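Local coordinates for protein lactate dehydrogenase, adjacent gene encodes predicted malate dehydrogenase (Cryptosporidium parvum, PDB 4ND2) that probably catalyses the NAD-dependent interconversion of (S)-lactate and pyruvate, as an L-lactate dehydrogenase of the LDH/MDH superfamily, at residues Ala146-Leu149 with Asp150-Phe154; Ala240-Met243 with Ala244-Tyr247. All coordinates share one frame; numbering follows the deposited sequence.

Interaction 1 of 2, residues Ala146-Leu149 with Asp150-Phe154; sequences AGVL and DSSRF. With PYR (pyruvic acid), chain D.
Leu149 lies against the guanidinium of Arg153 in the first turns of helix 147-162, the helix that carries a substrate-binding arginine of this lactate dehydrogenase. With CG anti to the backbone N (chi1 -179°), Leu149 sends its branches past the arginine: CD1 comes to 3.7 Å from Arg153 NE, while CD2 sits over one face of the guanidinium, towards its rim, 3.6 Å from Arg153 CZ. The arginine runs extended from CG to NE and turns its edge to the pyruvate carboxylate. There two N-H groups hold two oxygens, Arg153 NH1 at 2.9 Å from OXT of pyruvate and Arg153 NH2 at 2.8 Å from its O, a two-pronged grip that should restrain rotation of the carboxylate. Asp150 follows Leu149, and its OD2 is hydrogen-bonded to ND1 of His177, the predicted proton acceptor, consistent with a second-shell residue orienting that ring.

Ala146 takes the N-cap position, and its O receives the amide of Asp150. The next turn carries two serines that fold back on their own helix. In both, OG stands beside the backbone N, and it reaches the carbonyl four residues earlier from the face opposite the amide. Ser151 OG, also hydrogen-bonded to Val173 N, donates a hydrogen bond to Gly147 O at 2.7 Å, and Ser152 OG donates one to Val148 O at 2.6 Å.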
ATOM      1  N   ALA A 146     -23.133   2.867   8.021  1.00 18.64           N
ATOM      2  CA  ALA A 146     -23.353   3.756   9.155  1.00 18.49           C
ATOM      3  C   ALA A 146     -22.439   3.383  10.312  1.00 18.32           C
ATOM      4  O   ALA A 146     -21.670   4.212  10.790  1.00 18.38           O
ATOM      5  CB  ALA A 146     -24.808   3.715   9.595  1.00 18.51           C
ATOM      6  N   GLY A 147     -22.535   2.128  10.746  1.00 18.36           N
ATOM      7  CA  GLY A 147     -21.771   1.622  11.882  1.00 18.30           C
ATOM      8  C   GLY A 147     -20.265   1.807  11.792  1.00 18.14           C
ATOM      9  O   GLY A 147     -19.618   2.073  12.802  1.00 17.81           O
ATOM     10  N   VAL A 148     -19.702   1.663  10.591  1.00 17.92           N
ATOM     11  CA  VAL A 148     -18.261   1.868  10.402  1.00 17.83           C
ATOM     12  C   VAL A 148     -17.888   3.322  10.700  1.00 17.68           C
ATOM     13  O   VAL A 148     -16.870   3.582  11.344  1.00 17.36           O
ATOM     14  CB  VAL A 148     -17.790   1.467   8.983  1.00 18.02           C
ATOM     15  CG1 VAL A 148     -16.336   1.864   8.759  1.00 18.15           C
ATOM     16  CG2 VAL A 148     -17.951  -0.032   8.776  1.00 18.11           C
ATOM     17  N   LEU A 149     -18.718   4.259  10.250  1.00 17.47           N
ATOM     18  CA  LEU A 149     -18.496   5.676  10.535  1.00 17.56           C
ATOM     19  C   LEU A 149     -18.673   5.973  12.025  1.00 17.46           C
ATOM     20  O   LEU A 149     -17.811   6.596  12.642  1.00 17.33           O
ATOM     21  CB  LEU A 149     -19.447   6.552   9.713  1.00 17.60           C
ATOM     22  CG  LEU A 149     -19.321   8.066   9.898  1.00 17.71           C
ATOM     23  CD1 LEU A 149     -17.964   8.567   9.425  1.00 17.92           C
ATOM     24  CD2 LEU A 149     -20.445   8.775   9.161  1.00 17.80           C
ATOM     25  N   ASP A 150     -19.794   5.524  12.588  1.00 17.55           N
ATOM     26  CA  ASP A 150     -20.103   5.767  14.000  1.00 17.73           C
ATOM     27  C   ASP A 150     -19.055   5.135  14.919  1.00 17.36           C
ATOM     28  O   ASP A 150     -18.568   5.781  15.847  1.00 17.42           O
ATOM     29  CB  ASP A 150     -21.500   5.238  14.354  1.00 17.92           C
ATOM     30  CG  ASP A 150     -22.619   6.047  13.707  1.00 18.29           C
ATOM     31  OD1 ASP A 150     -22.428   7.255  13.455  1.00 18.80           O
ATOM     32  OD2 ASP A 150     -23.705   5.476  13.460  1.00 18.25           O
ATOM     33  N   SER A 151     -18.701   3.885  14.639  1.00 17.27           N
ATOM     34  CA  SER A 151     -17.695   3.173  15.428  1.00 17.00           C
ATOM     35  C   SER A 151     -16.301   3.777  15.264  1.00 16.85           C
ATOM     36  O   SER A 151     -15.542   3.845  16.228  1.00 16.30           O
ATOM     37  CB  SER A 151     -17.670   1.692  15.058  1.00 17.09           C
ATOM     38  OG  SER A 151     -18.949   1.110  15.232  1.00 17.01           O
ATOM     39  N   SER A 152     -15.969   4.226  14.053  1.00 16.60           N
ATOM     40  CA  SER A 152     -14.676   4.879  13.812  1.00 16.60           C
ATOM     41  C   SER A 152     -14.542   6.166  14.623  1.00 16.81           C
ATOM     42  O   SER A 152     -13.479   6.446  15.185  1.00 17.16           O
ATOM     43  CB  SER A 152     -14.470   5.173  12.321  1.00 16.51           C
ATOM     44  OG  SER A 152     -14.338   3.972  11.581  1.00 16.25           O
ATOM     45  N   ARG A 153     -15.619   6.943  14.683  1.00 16.99           N
ATOM     46  CA  ARG A 153     -15.656   8.136  15.522  1.00 17.20           C
ATOM     47  C   ARG A 153     -15.498   7.756  16.998  1.00 17.34           C
ATOM     48  O   ARG A 153     -14.703   8.357  17.712  1.00 17.49           O
ATOM     49  CB  ARG A 153     -16.961   8.905  15.305  1.00 17.34           C
ATOM     50  CG  ARG A 153     -17.032   9.602  13.952  1.00 17.58           C
ATOM     51  CD  ARG A 153     -18.459   9.939  13.560  1.00 17.75           C
ATOM     52  NE  ARG A 153     -18.506  10.796  12.374  1.00 17.87           N
ATOM     53  CZ  ARG A 153     -19.625  11.177  11.762  1.00 17.96           C
ATOM     54  NH1 ARG A 153     -20.815  10.779  12.210  1.00 17.93           N
ATOM     55  NH2 ARG A 153     -19.554  11.958  10.690  1.00 17.90           N
ATOM     56  N   PHE A 154     -16.255   6.749  17.427  1.00 17.63           N
ATOM     57  CA  PHE A 154     -16.226   6.249  18.806  1.00 17.86           C
ATOM     58  C   PHE A 154     -14.808   5.797  19.174  1.00 17.89           C
ATOM     59  O   PHE A 154     -14.253   6.240  20.181  1.00 17.94           O
ATOM     60  CB  PHE A 154     -17.249   5.104  18.940  1.00 18.11           C
ATOM     61  CG  PHE A 154     -17.528   4.651  20.358  1.00 18.42           C
ATOM     62  CD1 PHE A 154     -17.477   5.526  21.439  1.00 18.49           C
ATOM     63  CD2 PHE A 154     -17.907   3.335  20.593  1.00 18.75           C
ATOM     64  CE1 PHE A 154     -17.759   5.084  22.723  1.00 18.77           C
ATOM     65  CE2 PHE A 154     -18.193   2.889  21.875  1.00 18.90           C
ATOM     66  CZ  PHE A 154     -18.118   3.767  22.941  1.00 18.73           C
TER
HETATM   67  C   PYR D 402     -23.080  11.550   9.551  1.00 20.42           C
HETATM   68  O   PYR D 402     -22.062  12.257   9.373  1.00 20.14           O
HETATM   69  OXT PYR D 402     -23.131  10.715  10.482  1.00 20.09           O
HETATM   70  CA  PYR D 402     -24.242  11.708   8.673  1.00 20.60           C
HETATM   71  O3  PYR D 402     -25.132  10.872   8.691  1.00 20.23           O
HETATM   72  CB  PYR D 402     -24.324  12.898   7.764  1.00 21.25           C

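Interaction 2 of 2, residues Ala240-Met243 with Ala244-Tyr247; sequences AVKM and AEAY
Ala240-Met243 and Ala244-Tyr247 form two successive turns of the alpha-helix 234-248, joined by i to i+4 backbone bonds. The amide of Glu245 is 2.8 Å from Val241 O, whereas the last bond, from Tyr247 N to Met243 O, is weak at 3.3 Å. On the partly exposed side of the helix, Lys242 and Glu245 make an i to i+3 salt bridge. The lysine bends at chi2 and chi3 (-57° and -65°), which curls its amino group back towards the carboxylate; the glutamate is extended beyond CG. Lys242 NZ meets the syn side of Glu245 OE1 at 3.2 Å, 21° out of the carboxylate plane. The same oxygen has a second cationic partner in Lys251, so two positive charges would probably stabilise the ionised carboxylate.

The other residues of the two turns are buried. Val241 packs on Ile22 and Val23 of helix 14-26, Met243 on Val255 and Cys257 of strand 253-261, and Tyr247 stacks with Phe116 and touches Ile2 of a neighbouring subunit. The Glu245 side chain crosses that of Val241 obliquely, with Glu245 CG 3.3 Å from the backbone Val241 O and Glu245 OE2 3.7 Å from Val241 CG1.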
ATOM      1  N   ALA A 240     -17.504   3.385   3.276  1.00 16.79           N
ATOM      2  CA  ALA A 240     -18.151   2.631   2.201  1.00 17.01           C
ATOM      3  C   ALA A 240     -17.152   1.764   1.436  1.00 16.99           C
ATOM      4  O   ALA A 240     -17.474   0.637   1.052  1.00 17.05           O
ATOM      5  CB  ALA A 240     -18.862   3.579   1.246  1.00 17.06           C
ATOM      6  N   VAL A 241     -15.947   2.290   1.221  1.00 17.08           N
ATOM      7  CA  VAL A 241     -14.894   1.555   0.516  1.00 17.45           C
ATOM      8  C   VAL A 241     -14.444   0.339   1.330  1.00 17.76           C
ATOM      9  O   VAL A 241     -14.234  -0.740   0.772  1.00 17.62           O
ATOM     10  CB  VAL A 241     -13.680   2.458   0.182  1.00 17.55           C
ATOM     11  CG1 VAL A 241     -12.534   1.640  -0.403  1.00 17.72           C
ATOM     12  CG2 VAL A 241     -14.081   3.555  -0.795  1.00 17.64           C
ATOM     13  N   LYS A 242     -14.314   0.506   2.644  1.00 18.14           N
ATOM     14  CA  LYS A 242     -13.960  -0.614   3.519  1.00 18.62           C
ATOM     15  C   LYS A 242     -14.995  -1.731   3.408  1.00 18.24           C
ATOM     16  O   LYS A 242     -14.640  -2.907   3.373  1.00 17.87           O
ATOM     17  CB  LYS A 242     -13.830  -0.161   4.980  1.00 19.43           C
ATOM     18  CG  LYS A 242     -12.740   0.873   5.251  1.00 20.14           C
ATOM     19  CD  LYS A 242     -11.348   0.436   4.814  1.00 20.85           C
ATOM     20  CE  LYS A 242     -10.840  -0.754   5.617  1.00 21.52           C
ATOM     21  NZ  LYS A 242      -9.475  -1.150   5.180  1.00 22.19           N
ATOM     22  N   MET A 243     -16.270  -1.359   3.324  1.00 18.11           N
ATOM     23  CA  MET A 243     -17.350  -2.335   3.155  1.00 18.18           C
ATOM     24  C   MET A 243     -17.287  -3.022   1.790  1.00 18.09           C
ATOM     25  O   MET A 243     -17.494  -4.230   1.693  1.00 17.77           O
ATOM     26  CB  MET A 243     -18.714  -1.667   3.354  1.00 18.34           C
ATOM     27  CG  MET A 243     -18.943  -1.184   4.777  1.00 18.61           C
ATOM     28  SD  MET A 243     -20.503  -0.311   5.008  1.00 18.93           S
ATOM     29  CE  MET A 243     -21.679  -1.630   4.732  1.00 18.66           C
ATOM     30  N   ALA A 244     -16.995  -2.249   0.745  1.00 18.14           N
ATOM     31  CA  ALA A 244     -16.826  -2.798  -0.602  1.00 18.44           C
ATOM     32  C   ALA A 244     -15.643  -3.766  -0.669  1.00 18.77           C
ATOM     33  O   ALA A 244     -15.742  -4.820  -1.303  1.00 18.55           O
ATOM     34  CB  ALA A 244     -16.650  -1.676  -1.618  1.00 18.38           C
ATOM     35  N   GLU A 245     -14.537  -3.398  -0.018  1.00 19.40           N
ATOM     36  CA  GLU A 245     -13.355  -4.264   0.101  1.00 19.99           C
ATOM     37  C   GLU A 245     -13.684  -5.620   0.722  1.00 19.45           C
ATOM     38  O   GLU A 245     -13.229  -6.659   0.241  1.00 18.95           O
ATOM     39  CB  GLU A 245     -12.289  -3.612   0.982  1.00 21.32           C
ATOM     40  CG  GLU A 245     -11.508  -2.467   0.364  1.00 23.00           C
ATOM     41  CD  GLU A 245     -10.581  -1.808   1.373  1.00 24.30           C
ATOM     42  OE1 GLU A 245     -10.302  -2.429   2.421  1.00 26.15           O
ATOM     43  OE2 GLU A 245     -10.132  -0.670   1.125  1.00 25.77           O
ATOM     44  N   ALA A 246     -14.443  -5.593   1.816  1.00 18.90           N
ATOM     45  CA  ALA A 246     -14.821  -6.810   2.533  1.00 18.60           C
ATOM     46  C   ALA A 246     -15.567  -7.784   1.628  1.00 18.28           C
ATOM     47  O   ALA A 246     -15.325  -8.991   1.674  1.00 17.99           O
ATOM     48  CB  ALA A 246     -15.667  -6.467   3.749  1.00 18.72           C
ATOM     49  N   TYR A 247     -16.468  -7.253   0.805  1.00 18.04           N
ATOM     50  CA  TYR A 247     -17.222  -8.064  -0.142  1.00 18.19           C
ATOM     51  C   TYR A 247     -16.329  -8.582  -1.270  1.00 18.29           C
ATOM     52  O   TYR A 247     -16.280  -9.784  -1.523  1.00 18.03           O
ATOM     53  CB  TYR A 247     -18.396  -7.265  -0.726  1.00 18.31           C
ATOM     54  CG  TYR A 247     -19.227  -8.054  -1.711  1.00 18.45           C
ATOM     55  CD1 TYR A 247     -20.181  -8.966  -1.271  1.00 18.70           C
ATOM     56  CD2 TYR A 247     -19.053  -7.899  -3.084  1.00 18.63           C
ATOM     57  CE1 TYR A 247     -20.938  -9.703  -2.167  1.00 18.86           C
ATOM     58  CE2 TYR A 247     -19.810  -8.628  -3.989  1.00 18.85           C
ATOM     59  CZ  TYR A 247     -20.748  -9.528  -3.525  1.00 18.98           C
ATOM     60  OH  TYR A 247     -21.502 -10.250  -4.419  1.00 19.23           O
TER

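In the fold
Interactions 1 and 2 sit on separate helices of the chain, with centres about 14 Å apart, and meet through Val148 CG2 and Met243 CG at 4.3 Å. The helix bearing 240-247 also lends Ala235 and Pro236, from its first turn, to the packing around Leu149, and Ala239 to Val148. Interaction 1 is at the substrate: pyruvate is bound by Arg153 together with Arg90, Asn122 and His177, and Leu149 touches the cofactor analogue. Interaction 2 is farther from the ligands, the side chain of Ala240 about 9 Å from that analogue and about 12 Å from pyruvate. Met145 touches both Leu149 and Met243, and Met54 of a different subunit from the one supplying Ile2 packs on Leu149, Ser152 and Lys242.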